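Local coordinates for protein Phikz039 (Pseudomonas phage phikz, PDB 3ZBP) that belongs to the phage tubulin-like family known as PhuZ, a branch of the tubulin superfamily, and is found here with GDP bound, at residues A[162-167]-A[219-224]; A[196-201]-A[263-268]; A[243-248]-A[271-276]. All coordinates share one frame; numbering follows the deposited sequence.

Contact 1 (A[162-167]-A[219-224]); sequences MIINYH and VQTVQL
M162 opens the pairing through its carbonyl: M162 O accepts V222 N at 3.0 Å, almost straight (175° at the hydrogen). The methyl group of T221 packs against that oxygen, whereas T221 OG1 turns to S155. I163 bridges V222 in parallel register, and both side chains leave the sheet on one face. There I163 CG1 lies 3.9 Å from V222 CG2, and I163 CG2 meets L224 CB at 3.6 Å, with I280 of strand 275-282 packing on I163 and V222. I164 uses both backbone polar atoms: I164 N donates to V222 O at 2.8 Å, and I164 O takes L224 N at 2.7 Å. V222 bonds through N and O to M162 and I164, the residues flanking I163, as a parallel pair requires; the axes of the two short segments diverge by 54°. The pair joins strand 163-168 to strand 222-227, and helix 175-192 between them in sequence probably corresponds to the core helix of tubulin. On the other face, I164 CG1 touches T221 CG2 at 3.8 Å. N165 carries its amide anti to the backbone N (chi1 178°), and N165 ND2 reaches L224 O at 2.9 Å with the acceptor in the amide plane, while H167 NE2 donates to N165 OD1 at 2.7 Å, fixing the flip of that amide. Y166 N donates to a water, which accepts from Q223 NE2 and donates to L224 O.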
ATOM      1  N   MET A 162       3.114  -0.296 -10.759  1.00 10.41           N
ATOM      2  CA  MET A 162       2.886   0.015  -9.351  1.00  8.57           C
ATOM      3  C   MET A 162       1.537  -0.534  -8.904  1.00  9.14           C
ATOM      4  O   MET A 162       0.493  -0.214  -9.482  1.00  8.88           O
ATOM      5  CB  MET A 162       2.951   1.514  -9.101  1.00  7.99           C
ATOM      6  CG  MET A 162       2.845   1.872  -7.641  1.00  5.35           C
ATOM      7  SD  MET A 162       2.884   3.659  -7.443  1.00  8.82           S
ATOM      8  CE  MET A 162       3.133   3.779  -5.680  1.00  6.99           C
ATOM      9  N   ILE A 163       1.581  -1.378  -7.880  1.00  8.97           N
ATOM     10  CA  ILE A 163       0.399  -2.050  -7.356  1.00  8.60           C
ATOM     11  C   ILE A 163      -0.191  -1.271  -6.185  1.00 12.03           C
ATOM     12  O   ILE A 163       0.482  -1.032  -5.167  1.00 10.06           O
ATOM     13  CB  ILE A 163       0.743  -3.471  -6.881  1.00  9.22           C
ATOM     14  CG1 ILE A 163       1.371  -4.277  -8.021  1.00  6.58           C
ATOM     15  CG2 ILE A 163      -0.498  -4.182  -6.377  1.00  6.83           C
ATOM     16  CD1 ILE A 163       1.989  -5.618  -7.566  1.00  4.69           C
ATOM     17  N   ILE A 164      -1.463  -0.910  -6.314  1.00  9.21           N
ATOM     18  CA  ILE A 164      -2.095  -0.049  -5.339  1.00  7.50           C
ATOM     19  C   ILE A 164      -3.289  -0.740  -4.691  1.00  8.46           C
ATOM     20  O   ILE A 164      -4.260  -1.079  -5.374  1.00  7.91           O
ATOM     21  CB  ILE A 164      -2.602   1.235  -6.012  1.00  6.64           C
ATOM     22  CG1 ILE A 164      -1.475   1.939  -6.773  1.00 10.30           C
ATOM     23  CG2 ILE A 164      -3.278   2.143  -4.983  1.00  9.76           C
ATOM     24  CD1 ILE A 164      -0.353   2.472  -5.884  1.00  9.64           C
ATOM     25  N   ASN A 165      -3.209  -0.959  -3.381  1.00  7.21           N
ATOM     26  CA  ASN A 165      -4.367  -1.386  -2.598  1.00  9.05           C
ATOM     27  C   ASN A 165      -4.986  -0.131  -1.967  1.00 10.34           C
ATOM     28  O   ASN A 165      -4.393   0.492  -1.075  1.00  6.80           O
ATOM     29  CB  ASN A 165      -3.958  -2.433  -1.548  1.00  6.81           C
ATOM     30  CG  ASN A 165      -5.114  -2.886  -0.680  1.00  9.13           C
ATOM     31  OD1 ASN A 165      -5.138  -2.605   0.522  1.00  7.99           O
ATOM     32  ND2 ASN A 165      -6.081  -3.606  -1.277  1.00  9.81           N
ATOM     33  N   TYR A 166      -6.164   0.246  -2.465  1.00  9.15           N
ATOM     34  CA  TYR A 166      -6.764   1.555  -2.176  1.00  8.89           C
ATOM     35  C   TYR A 166      -7.864   1.501  -1.114  1.00  9.44           C
ATOM     36  O   TYR A 166      -8.814   0.710  -1.212  1.00  7.80           O
ATOM     37  CB  TYR A 166      -7.320   2.162  -3.477  1.00 10.36           C
ATOM     38  CG  TYR A 166      -7.977   3.504  -3.299  1.00 10.54           C
ATOM     39  CD1 TYR A 166      -7.213   4.659  -3.152  1.00  8.59           C
ATOM     40  CD2 TYR A 166      -9.358   3.619  -3.268  1.00 11.41           C
ATOM     41  CE1 TYR A 166      -7.811   5.893  -2.985  1.00  9.96           C
ATOM     42  CE2 TYR A 166      -9.969   4.859  -3.099  1.00  9.81           C
ATOM     43  CZ  TYR A 166      -9.191   5.982  -2.964  1.00 11.95           C
ATOM     44  OH  TYR A 166      -9.781   7.208  -2.789  1.00  9.56           O
ATOM     45  N   HIS A 167      -7.711   2.337  -0.092  1.00  8.55           N
ATOM     46  CA  HIS A 167      -8.749   2.560   0.896  1.00  8.92           C
ATOM     47  C   HIS A 167      -9.127   4.036   0.871  1.00  9.47           C
ATOM     48  O   HIS A 167      -8.295   4.895   0.559  1.00 10.57           O
ATOM     49  CB  HIS A 167      -8.235   2.142   2.274  1.00  9.45           C
ATOM     50  CG  HIS A 167      -7.819   0.710   2.329  1.00  8.68           C
ATOM     51  ND1 HIS A 167      -8.623  -0.275   2.863  1.00 10.44           N
ATOM     52  CD2 HIS A 167      -6.712   0.088   1.865  1.00  6.60           C
ATOM     53  CE1 HIS A 167      -8.012  -1.441   2.747  1.00 12.26           C
ATOM     54  NE2 HIS A 167      -6.851  -1.250   2.143  1.00 10.37           N
ATOM     55  N   VAL A 219       3.283  -1.948 -19.077  1.00 22.01           N
ATOM     56  CA  VAL A 219       3.431  -1.476 -17.709  1.00 19.12           C
ATOM     57  C   VAL A 219       2.381  -0.394 -17.480  1.00 21.56           C
ATOM     58  O   VAL A 219       2.240   0.519 -18.292  1.00 22.33           O
ATOM     59  CB  VAL A 219       4.825  -0.889 -17.465  1.00 16.75           C
ATOM     60  CG1 VAL A 219       4.905  -0.260 -16.081  1.00 12.77           C
ATOM     61  CG2 VAL A 219       5.890  -1.970 -17.647  1.00 17.40           C
ATOM     62  N   GLN A 220       1.639  -0.505 -16.385  1.00 22.02           N
ATOM     63  CA  GLN A 220       0.589   0.460 -16.052  1.00 16.52           C
ATOM     64  C   GLN A 220       0.361   0.374 -14.552  1.00 17.06           C
ATOM     65  O   GLN A 220       0.700  -0.646 -13.928  1.00 14.77           O
ATOM     66  CB  GLN A 220      -0.700   0.093 -16.791  1.00 20.37           C
ATOM     67  CG  GLN A 220      -1.183  -1.321 -16.443  1.00 20.42           C
ATOM     68  CD  GLN A 220      -2.365  -1.791 -17.283  1.00 24.16           C
ATOM     69  OE1 GLN A 220      -2.196  -2.538 -18.241  1.00 34.29           O
ATOM     70  NE2 GLN A 220      -3.567  -1.374 -16.909  1.00 22.18           N
ATOM     71  N   THR A 221      -0.198   1.427 -13.960  1.00 12.08           N
ATOM     72  CA  THR A 221      -0.568   1.368 -12.551  1.00 12.95           C
ATOM     73  C   THR A 221      -1.796   0.468 -12.413  1.00 11.88           C
ATOM     74  O   THR A 221      -2.729   0.552 -13.214  1.00 11.72           O
ATOM     75  CB  THR A 221      -0.840   2.771 -11.962  1.00 16.80           C
ATOM     76  OG1 THR A 221       0.345   3.567 -12.063  1.00 18.91           O
ATOM     77  CG2 THR A 221      -1.213   2.676 -10.485  1.00 12.35           C
ATOM     78  N   VAL A 222      -1.784  -0.406 -11.412  1.00 10.61           N
ATOM     79  CA  VAL A 222      -2.858  -1.385 -11.230  1.00  9.61           C
ATOM     80  C   VAL A 222      -3.393  -1.362  -9.797  1.00 11.96           C
ATOM     81  O   VAL A 222      -2.713  -0.875  -8.874  1.00 10.49           O
ATOM     82  CB  VAL A 222      -2.379  -2.807 -11.581  1.00  8.46           C
ATOM     83  CG1 VAL A 222      -2.150  -2.926 -13.079  1.00 10.89           C
ATOM     84  CG2 VAL A 222      -1.095  -3.138 -10.839  1.00  9.26           C
ATOM     85  N   GLN A 223      -4.606  -1.884  -9.619  1.00  8.44           N
ATOM     86  CA  GLN A 223      -5.250  -1.925  -8.308  1.00  9.12           C
ATOM     87  C   GLN A 223      -5.241  -3.348  -7.773  1.00  9.62           C
ATOM     88  O   GLN A 223      -5.542  -4.296  -8.504  1.00 10.52           O
ATOM     89  CB  GLN A 223      -6.702  -1.427  -8.388  1.00 12.85           C
ATOM     90  CG  GLN A 223      -7.401  -1.356  -7.018  1.00  9.23           C
ATOM     91  CD  GLN A 223      -8.668  -0.514  -7.027  1.00 13.79           C
ATOM     92  OE1 GLN A 223      -9.123  -0.064  -8.081  1.00 15.71           O
ATOM     93  NE2 GLN A 223      -9.250  -0.303  -5.843  1.00 12.13           N
ATOM     94  N   LEU A 224      -4.872  -3.494  -6.506  1.00 10.52           N
ATOM     95  CA  LEU A 224      -4.947  -4.776  -5.823  1.00  9.16           C
ATOM     96  C   LEU A 224      -6.225  -4.853  -4.999  1.00  9.96           C
ATOM     97  O   LEU A 224      -6.462  -4.008  -4.124  1.00 11.45           O
ATOM     98  CB  LEU A 224      -3.729  -4.952  -4.907  1.00  6.85           C
ATOM     99  CG  LEU A 224      -3.712  -6.170  -3.983  1.00  8.83           C
ATOM    100  CD1 LEU A 224      -3.970  -7.460  -4.762  1.00  7.71           C
ATOM    101  CD2 LEU A 224      -2.370  -6.248  -3.242  1.00  9.71           C
TER
HETATM  102  O   HOH W   1      -7.878  -1.807  -3.656  1.00 10.31           O

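Contact 2 (A[196-201]-A[263-268]); sequences EHQSLD and TGYADP
Q198 and Y265 form a single antiparallel bridge as a hydrogen-bonded pair. Y265 N donates to Q198 O at 3.0 Å along a nearly straight path (170°), while the return bond from Q198 N to Y265 O, also 3.0 Å, is more bent (143°); in both, the donor lies in the carbonyl plane of its acceptor. Q198 is itself the second residue of a type II beta turn from H197 to L200, with S199 at its third corner in the positive-phi conformation. S199 O comes to 3.1 Å from T263 O, an acceptor-acceptor approach, and the bridge at Q198 and Y265 stays single.

Among the side chains, Y265 provides the main surface. The extended Q198 chain crosses its ring: Q198 CG sits at the edge in plane, Q198 OE1 approaches Y265 CD2 to 3.4 Å from an oblique direction, and the amide and ring planes stand 73° apart. S199 meets the next part of the ring, S199 OG lying 3.5 Å from Y265 CE2. H197 rests its CB against Y265 O, and its imidazole is held at both nitrogens: H197 ND1 is hydrogen-bonded to a water at 2.9 Å, which accepts from D267 N, and NE2 pairs with I191 O. At the far end of the turn, L200 CB packs on G264 CA at 4.0 Å.

Strand 262-265 is the outermost on its side of the sheet within the chain, so this turn, from the loop joining helix 175-192 to helix 202-209, lies along its outer flank. G264 and A266 bond strand 239-246 on the inner side, H197 and L200 reach L245 of that strand, Y265 packs on V258 of helix 255-260, and D201 caps helix 202-209.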
ATOM      1  N   GLU A 196       5.232 -20.388   3.242  1.00 10.46           N
ATOM      2  CA  GLU A 196       5.013 -21.652   3.959  1.00 10.44           C
ATOM      3  C   GLU A 196       3.893 -22.530   3.380  1.00 14.39           C
ATOM      4  O   GLU A 196       3.593 -23.595   3.923  1.00 12.48           O
ATOM      5  CB  GLU A 196       4.768 -21.385   5.453  1.00 13.29           C
ATOM      6  CG  GLU A 196       5.999 -20.860   6.184  1.00 15.05           C
ATOM      7  CD  GLU A 196       5.706 -20.428   7.612  1.00 21.20           C
ATOM      8  OE1 GLU A 196       4.724 -20.911   8.208  1.00 16.30           O
ATOM      9  OE2 GLU A 196       6.465 -19.591   8.141  1.00 28.17           O
ATOM     10  N   HIS A 197       3.281 -22.095   2.282  1.00 11.07           N
ATOM     11  CA  HIS A 197       2.140 -22.823   1.716  1.00 11.70           C
ATOM     12  C   HIS A 197       2.560 -23.797   0.628  1.00 11.52           C
ATOM     13  O   HIS A 197       3.580 -23.607  -0.038  1.00 12.04           O
ATOM     14  CB  HIS A 197       1.091 -21.847   1.163  1.00 12.42           C
ATOM     15  CG  HIS A 197       0.735 -20.754   2.115  1.00 10.72           C
ATOM     16  ND1 HIS A 197       0.088 -20.994   3.309  1.00 10.80           N
ATOM     17  CD2 HIS A 197       0.962 -19.420   2.067  1.00 11.85           C
ATOM     18  CE1 HIS A 197      -0.074 -19.851   3.952  1.00 12.69           C
ATOM     19  NE2 HIS A 197       0.446 -18.880   3.220  1.00 10.09           N
ATOM     20  N   GLN A 198       1.762 -24.842   0.446  1.00 11.22           N
ATOM     21  CA  GLN A 198       2.071 -25.860  -0.546  1.00 12.88           C
ATOM     22  C   GLN A 198       1.852 -25.322  -1.962  1.00 12.30           C
ATOM     23  O   GLN A 198       0.854 -24.642  -2.220  1.00 11.39           O
ATOM     24  CB  GLN A 198       1.197 -27.096  -0.314  1.00 14.04           C
ATOM     25  CG  GLN A 198       1.440 -28.186  -1.353  1.00 19.95           C
ATOM     26  CD  GLN A 198       0.407 -29.304  -1.328  1.00 33.24           C
ATOM     27  OE1 GLN A 198      -0.692 -29.158  -0.778  1.00 36.99           O
ATOM     28  NE2 GLN A 198       0.756 -30.430  -1.942  1.00 28.13           N
ATOM     29  N   SER A 199       2.795 -25.610  -2.860  1.00 12.90           N
ATOM     30  CA  SER A 199       2.694 -25.252  -4.286  1.00 12.52           C
ATOM     31  C   SER A 199       2.700 -23.745  -4.571  1.00 14.60           C
ATOM     32  O   SER A 199       2.161 -23.290  -5.592  1.00  9.89           O
ATOM     33  CB  SER A 199       1.474 -25.909  -4.930  1.00 14.16           C
ATOM     34  OG  SER A 199       1.552 -27.320  -4.800  1.00 17.71           O
ATOM     35  N   LEU A 200       3.307 -22.978  -3.667  1.00 10.44           N
ATOM     36  CA  LEU A 200       3.405 -21.534  -3.827  1.00  9.03           C
ATOM     37  C   LEU A 200       4.784 -21.097  -3.359  1.00 10.08           C
ATOM     38  O   LEU A 200       5.062 -21.084  -2.155  1.00 10.39           O
ATOM     39  CB  LEU A 200       2.328 -20.831  -2.991  1.00  8.90           C
ATOM     40  CG  LEU A 200       2.253 -19.299  -3.072  1.00 10.74           C
ATOM     41  CD1 LEU A 200       1.883 -18.834  -4.462  1.00  9.63           C
ATOM     42  CD2 LEU A 200       1.263 -18.744  -2.063  1.00 11.30           C
ATOM     43  N   ASP A 201       5.655 -20.739  -4.296  1.00  9.74           N
ATOM     44  CA  ASP A 201       7.008 -20.363  -3.909  1.00 10.41           C
ATOM     45  C   ASP A 201       7.312 -18.899  -4.201  1.00 11.74           C
ATOM     46  O   ASP A 201       6.457 -18.167  -4.712  1.00  8.75           O
ATOM     47  CB  ASP A 201       8.057 -21.299  -4.532  1.00 12.58           C
ATOM     48  CG  ASP A 201       8.103 -21.227  -6.056  1.00 15.25           C
ATOM     49  OD1 ASP A 201       7.554 -20.275  -6.653  1.00 14.64           O
ATOM     50  OD2 ASP A 201       8.706 -22.135  -6.672  1.00 15.08           O
ATOM     51  N   THR A 263      -1.944 -20.190  -7.805  1.00  9.89           N
ATOM     52  CA  THR A 263      -2.685 -20.947  -6.805  1.00 10.01           C
ATOM     53  C   THR A 263      -1.745 -21.469  -5.727  1.00 15.33           C
ATOM     54  O   THR A 263      -0.634 -21.916  -6.032  1.00 14.13           O
ATOM     55  CB  THR A 263      -3.432 -22.153  -7.460  1.00 15.39           C
ATOM     56  OG1 THR A 263      -4.407 -21.670  -8.393  1.00 15.29           O
ATOM     57  CG2 THR A 263      -4.152 -22.972  -6.420  1.00 16.00           C
ATOM     58  N   GLY A 264      -2.191 -21.397  -4.474  1.00 10.15           N
ATOM     59  CA  GLY A 264      -1.461 -21.971  -3.359  1.00  9.77           C
ATOM     60  C   GLY A 264      -2.420 -22.710  -2.447  1.00 12.34           C
ATOM     61  O   GLY A 264      -3.617 -22.410  -2.416  1.00 13.96           O
ATOM     62  N   TYR A 265      -1.902 -23.690  -1.715  1.00 12.83           N
ATOM     63  CA  TYR A 265      -2.711 -24.435  -0.763  1.00 13.28           C
ATOM     64  C   TYR A 265      -2.284 -24.109   0.672  1.00 11.13           C
ATOM     65  O   TYR A 265      -1.155 -24.393   1.071  1.00 12.26           O
ATOM     66  CB  TYR A 265      -2.572 -25.938  -1.039  1.00 13.85           C
ATOM     67  CG  TYR A 265      -2.757 -26.291  -2.506  1.00 14.70           C
ATOM     68  CD1 TYR A 265      -3.845 -25.811  -3.220  1.00 16.15           C
ATOM     69  CD2 TYR A 265      -1.821 -27.073  -3.185  1.00 19.00           C
ATOM     70  CE1 TYR A 265      -4.016 -26.114  -4.568  1.00 16.61           C
ATOM     71  CE2 TYR A 265      -1.985 -27.383  -4.536  1.00 19.41           C
ATOM     72  CZ  TYR A 265      -3.086 -26.899  -5.216  1.00 19.18           C
ATOM     73  OH  TYR A 265      -3.268 -27.192  -6.547  1.00 21.51           O
ATOM     74  N   ALA A 266      -3.189 -23.501   1.433  1.00 10.69           N
ATOM     75  CA  ALA A 266      -2.965 -23.235   2.853  1.00 14.40           C
ATOM     76  C   ALA A 266      -3.390 -24.433   3.710  1.00 14.94           C
ATOM     77  O   ALA A 266      -4.459 -25.007   3.501  1.00 14.91           O
ATOM     78  CB  ALA A 266      -3.728 -21.981   3.286  1.00 13.71           C
ATOM     79  N   ASP A 267      -2.553 -24.786   4.682  1.00 14.21           N
ATOM     80  CA  ASP A 267      -2.774 -25.947   5.542  1.00 12.14           C
ATOM     81  C   ASP A 267      -3.995 -25.733   6.456  1.00 15.42           C
ATOM     82  O   ASP A 267      -3.987 -24.835   7.303  1.00 14.74           O
ATOM     83  CB  ASP A 267      -1.510 -26.139   6.386  1.00 15.40           C
ATOM     84  CG  ASP A 267      -1.532 -27.403   7.225  1.00 15.46           C
ATOM     85  OD1 ASP A 267      -2.587 -28.073   7.310  1.00 15.26           O
ATOM     86  OD2 ASP A 267      -0.481 -27.712   7.831  1.00 17.83           O
ATOM     87  N   PRO A 268      -5.050 -26.561   6.297  1.00 15.07           N
ATOM     88  CA  PRO A 268      -6.242 -26.379   7.135  1.00 13.74           C
ATOM     89  C   PRO A 268      -5.973 -26.727   8.604  1.00 17.98           C
ATOM     90  O   PRO A 268      -6.817 -26.438   9.456  1.00 19.10           O
ATOM     91  CB  PRO A 268      -7.251 -27.393   6.564  1.00 17.69           C
ATOM     92  CG  PRO A 268      -6.578 -28.077   5.423  1.00 18.46           C
ATOM     93  CD  PRO A 268      -5.113 -27.801   5.504  1.00 17.02           C
TER
HETATM   94  O   HOH W   2      -0.003 -23.649   4.392  1.00  9.97           O

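Contact 3 (A[243-248]-A[271-276]); sequences ASLYTD and YDFDQM
The antiparallel pairing of strands 239-246 and 275-282, part of the C-terminal domain, ends with two bridged pairs, L245 with M276 and then Y246 with Q275. The first is a hydrogen-bonded pair: L245 N to M276 O and M276 N to L245 O both measure 2.9 Å. The second is a non-hydrogen-bonded pair, Q275 CB 3.9 Å from Y246 CD2, with ring and amide planes 72° apart; the Q275 OE1 end is bonded to H277. Beyond the strand, T247 N donates to D274 O at 3.1 Å in an almost straight bond. With chi1 at 56°, T247 OG1 stands between backbone N and carbonyl carbon, 2.8 Å from F273 O and 3.0 Å from D274 O; its one proton could serve either oxygen. The F273 ring has T247 CG2 over one face and M276 CE, of its own segment, 3.6 Å above the opposite one, each offset toward the rim. L245 CD2 comes in at 4.0 Å from F273 CZ, roughly at right angles, while the L245 and M276 side chains run alongside each other. A water accepts from D248 N next to D274 O, and D248, which caps helix 249-252, forms a salt bridge with R251. L245 and M276 pack on I191 of helix 175-192, probably the equivalent of the tubulin core helix; a mixed sheet whose strands pack on this central helix is consistent with the C-terminal domain of the tubulin superfamily.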
ATOM      1  N   ALA A 243      -3.819 -14.070  -7.530  1.00 11.32           N
ATOM      2  CA  ALA A 243      -3.257 -15.101  -6.659  1.00  9.24           C
ATOM      3  C   ALA A 243      -4.327 -15.564  -5.683  1.00  9.60           C
ATOM      4  O   ALA A 243      -5.003 -14.737  -5.075  1.00  9.86           O
ATOM      5  CB  ALA A 243      -2.048 -14.569  -5.902  1.00  6.38           C
ATOM      6  N   SER A 244      -4.475 -16.877  -5.517  1.00  8.51           N
ATOM      7  CA  SER A 244      -5.494 -17.410  -4.617  1.00  8.60           C
ATOM      8  C   SER A 244      -4.969 -18.513  -3.689  1.00 10.13           C
ATOM      9  O   SER A 244      -4.227 -19.404  -4.110  1.00  9.33           O
ATOM     10  CB  SER A 244      -6.687 -17.924  -5.425  1.00 10.86           C
ATOM     11  OG  SER A 244      -7.318 -16.861  -6.116  1.00 11.98           O
ATOM     12  N   LEU A 245      -5.374 -18.434  -2.429  1.00  9.09           N
ATOM     13  CA  LEU A 245      -4.947 -19.356  -1.388  1.00 11.47           C
ATOM     14  C   LEU A 245      -6.179 -20.121  -0.866  1.00 12.24           C
ATOM     15  O   LEU A 245      -7.158 -19.508  -0.433  1.00 14.08           O
ATOM     16  CB  LEU A 245      -4.301 -18.538  -0.264  1.00 12.29           C
ATOM     17  CG  LEU A 245      -3.190 -19.123   0.594  1.00 16.98           C
ATOM     18  CD1 LEU A 245      -2.124 -19.778  -0.280  1.00 12.53           C
ATOM     19  CD2 LEU A 245      -2.566 -18.021   1.480  1.00 13.14           C
ATOM     20  N   TYR A 246      -6.145 -21.452  -0.922  1.00 11.29           N
ATOM     21  CA  TYR A 246      -7.304 -22.263  -0.537  1.00  8.61           C
ATOM     22  C   TYR A 246      -6.926 -23.253   0.568  1.00 11.92           C
ATOM     23  O   TYR A 246      -5.865 -23.888   0.486  1.00  9.22           O
ATOM     24  CB  TYR A 246      -7.804 -23.094  -1.725  1.00  8.87           C
ATOM     25  CG  TYR A 246      -8.169 -22.335  -2.988  1.00  9.12           C
ATOM     26  CD1 TYR A 246      -7.193 -21.952  -3.894  1.00  9.17           C
ATOM     27  CD2 TYR A 246      -9.494 -22.039  -3.288  1.00 11.38           C
ATOM     28  CE1 TYR A 246      -7.521 -21.279  -5.069  1.00 11.03           C
ATOM     29  CE2 TYR A 246      -9.836 -21.356  -4.455  1.00 12.29           C
ATOM     30  CZ  TYR A 246      -8.844 -20.980  -5.338  1.00 12.82           C
ATOM     31  OH  TYR A 246      -9.171 -20.300  -6.498  1.00 14.36           O
ATOM     32  N   THR A 247      -7.800 -23.410   1.567  1.00  9.88           N
ATOM     33  CA  THR A 247      -7.629 -24.454   2.591  1.00 12.02           C
ATOM     34  C   THR A 247      -8.335 -25.751   2.213  1.00 12.21           C
ATOM     35  O   THR A 247      -8.096 -26.799   2.825  1.00 12.62           O
ATOM     36  CB  THR A 247      -8.096 -24.011   4.008  1.00 11.75           C
ATOM     37  OG1 THR A 247      -9.463 -23.567   3.966  1.00 11.78           O
ATOM     38  CG2 THR A 247      -7.217 -22.883   4.532  1.00 11.37           C
ATOM     39  N   ASP A 248      -9.179 -25.701   1.189  1.00 11.14           N
ATOM     40  CA  ASP A 248      -9.889 -26.914   0.751  1.00 14.43           C
ATOM     41  C   ASP A 248      -9.842 -27.107  -0.767  1.00 14.95           C
ATOM     42  O   ASP A 248     -10.881 -27.071  -1.439  1.00 15.24           O
ATOM     43  CB  ASP A 248     -11.344 -26.867   1.233  1.00 16.45           C
ATOM     44  CG  ASP A 248     -12.083 -28.178   1.018  1.00 23.39           C
ATOM     45  OD1 ASP A 248     -11.466 -29.173   0.562  1.00 22.35           O
ATOM     46  OD2 ASP A 248     -13.296 -28.205   1.319  1.00 23.25           O
ATOM     47  N   TYR A 271      -4.508 -22.846   9.313  1.00 15.48           N
ATOM     48  CA  TYR A 271      -5.197 -21.613   8.918  1.00 17.59           C
ATOM     49  C   TYR A 271      -6.703 -21.778   9.034  1.00 21.18           C
ATOM     50  O   TYR A 271      -7.223 -22.865   8.805  1.00 22.06           O
ATOM     51  CB  TYR A 271      -4.772 -21.179   7.506  1.00 13.88           C
ATOM     52  CG  TYR A 271      -3.310 -20.829   7.471  1.00 11.32           C
ATOM     53  CD1 TYR A 271      -2.877 -19.546   7.782  1.00 14.55           C
ATOM     54  CD2 TYR A 271      -2.352 -21.794   7.193  1.00 11.85           C
ATOM     55  CE1 TYR A 271      -1.519 -19.226   7.787  1.00 15.46           C
ATOM     56  CE2 TYR A 271      -0.999 -21.487   7.197  1.00 11.84           C
ATOM     57  CZ  TYR A 271      -0.592 -20.198   7.495  1.00 14.70           C
ATOM     58  OH  TYR A 271       0.751 -19.887   7.498  1.00 12.15           O
ATOM     59  N   ASP A 272      -7.398 -20.707   9.398  1.00 21.04           N
ATOM     60  CA  ASP A 272      -8.817 -20.807   9.726  1.00 27.34           C
ATOM     61  C   ASP A 272      -9.757 -20.323   8.620  1.00 25.34           C
ATOM     62  O   ASP A 272     -10.956 -20.608   8.653  1.00 23.16           O
ATOM     63  CB  ASP A 272      -9.104 -20.070  11.038  1.00 29.19           C
ATOM     64  CG  ASP A 272      -8.122 -20.447  12.142  1.00 35.04           C
ATOM     65  OD1 ASP A 272      -7.571 -21.571  12.093  1.00 37.42           O
ATOM     66  OD2 ASP A 272      -7.889 -19.614  13.047  1.00 45.09           O
ATOM     67  N   PHE A 273      -9.213 -19.609   7.637  1.00 19.63           N
ATOM     68  CA  PHE A 273     -10.024 -19.096   6.529  1.00 19.05           C
ATOM     69  C   PHE A 273     -10.361 -20.183   5.517  1.00 17.11           C
ATOM     70  O   PHE A 273      -9.695 -21.216   5.463  1.00 22.70           O
ATOM     71  CB  PHE A 273      -9.331 -17.912   5.829  1.00 17.20           C
ATOM     72  CG  PHE A 273      -7.991 -18.254   5.186  1.00 14.92           C
ATOM     73  CD1 PHE A 273      -7.925 -18.728   3.881  1.00 14.88           C
ATOM     74  CD2 PHE A 273      -6.803 -18.058   5.876  1.00 15.55           C
ATOM     75  CE1 PHE A 273      -6.700 -19.037   3.291  1.00 14.87           C
ATOM     76  CE2 PHE A 273      -5.578 -18.356   5.297  1.00 13.29           C
ATOM     77  CZ  PHE A 273      -5.525 -18.844   4.000  1.00 15.29           C
ATOM     78  N   ASP A 274     -11.400 -19.941   4.723  1.00 15.90           N
ATOM     79  CA  ASP A 274     -11.763 -20.813   3.613  1.00 16.13           C
ATOM     80  C   ASP A 274     -10.867 -20.536   2.404  1.00 18.81           C
ATOM     81  O   ASP A 274     -10.129 -21.422   1.956  1.00 17.75           O
ATOM     82  CB  ASP A 274     -13.237 -20.602   3.250  1.00 20.25           C
ATOM     83  CG  ASP A 274     -13.687 -21.446   2.063  1.00 21.28           C
ATOM     84  OD1 ASP A 274     -12.904 -22.292   1.587  1.00 24.27           O
ATOM     85  OD2 ASP A 274     -14.830 -21.255   1.595  1.00 28.17           O
ATOM     86  N   GLN A 275     -10.939 -19.316   1.869  1.00 14.82           N
ATOM     87  CA  GLN A 275     -10.109 -18.948   0.729  1.00 14.62           C
ATOM     88  C   GLN A 275      -9.841 -17.441   0.691  1.00 14.02           C
ATOM     89  O   GLN A 275     -10.659 -16.649   1.171  1.00 14.26           O
ATOM     90  CB  GLN A 275     -10.729 -19.453  -0.583  1.00 15.92           C
ATOM     91  CG  GLN A 275     -12.160 -19.029  -0.839  1.00 16.83           C
ATOM     92  CD  GLN A 275     -12.759 -19.678  -2.089  1.00 20.30           C
ATOM     93  OE1 GLN A 275     -12.891 -19.040  -3.139  1.00 20.79           O
ATOM     94  NE2 GLN A 275     -13.152 -20.939  -1.969  1.00 20.09           N
ATOM     95  N   MET A 276      -8.682 -17.056   0.157  1.00  9.87           N
ATOM     96  CA  MET A 276      -8.331 -15.647   0.002  1.00 13.03           C
ATOM     97  C   MET A 276      -7.890 -15.375  -1.423  1.00 13.83           C
ATOM     98  O   MET A 276      -7.085 -16.120  -1.983  1.00 13.28           O
ATOM     99  CB  MET A 276      -7.220 -15.245   0.974  1.00 12.68           C
ATOM    100  CG  MET A 276      -7.698 -15.064   2.400  1.00 16.14           C
ATOM    101  SD  MET A 276      -6.484 -14.254   3.468  1.00 17.74           S
ATOM    102  CE  MET A 276      -5.033 -15.277   3.219  1.00 14.97           C
TER
HETATM  103  O   HOH W   3     -10.684 -23.535   0.015  1.00 10.20           O

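Overall arrangement
All three contacts reach one mixed sheet. Contact 1 lies about 8 Å from the chain centre, where the parallel strands give way to antiparallel ones: strand 222-227 pairs with 163-168 on one side and 275-282 on the other. Contacts 2 and 3 lie toward the 262-265 edge, their centres 9 Å apart and 23 to 24 Å from that of contact 1. They touch through strand 239-246, where A266 N to Y246 O and G264 N to S244 O are probable hydrogen bonds. Along the chain, contact 1 closes before contact 3 opens, whereas contact 2 alternates with both. Contact 1 joins the C-terminal domain to the preceding parallel strands, while contact 3 lies within it.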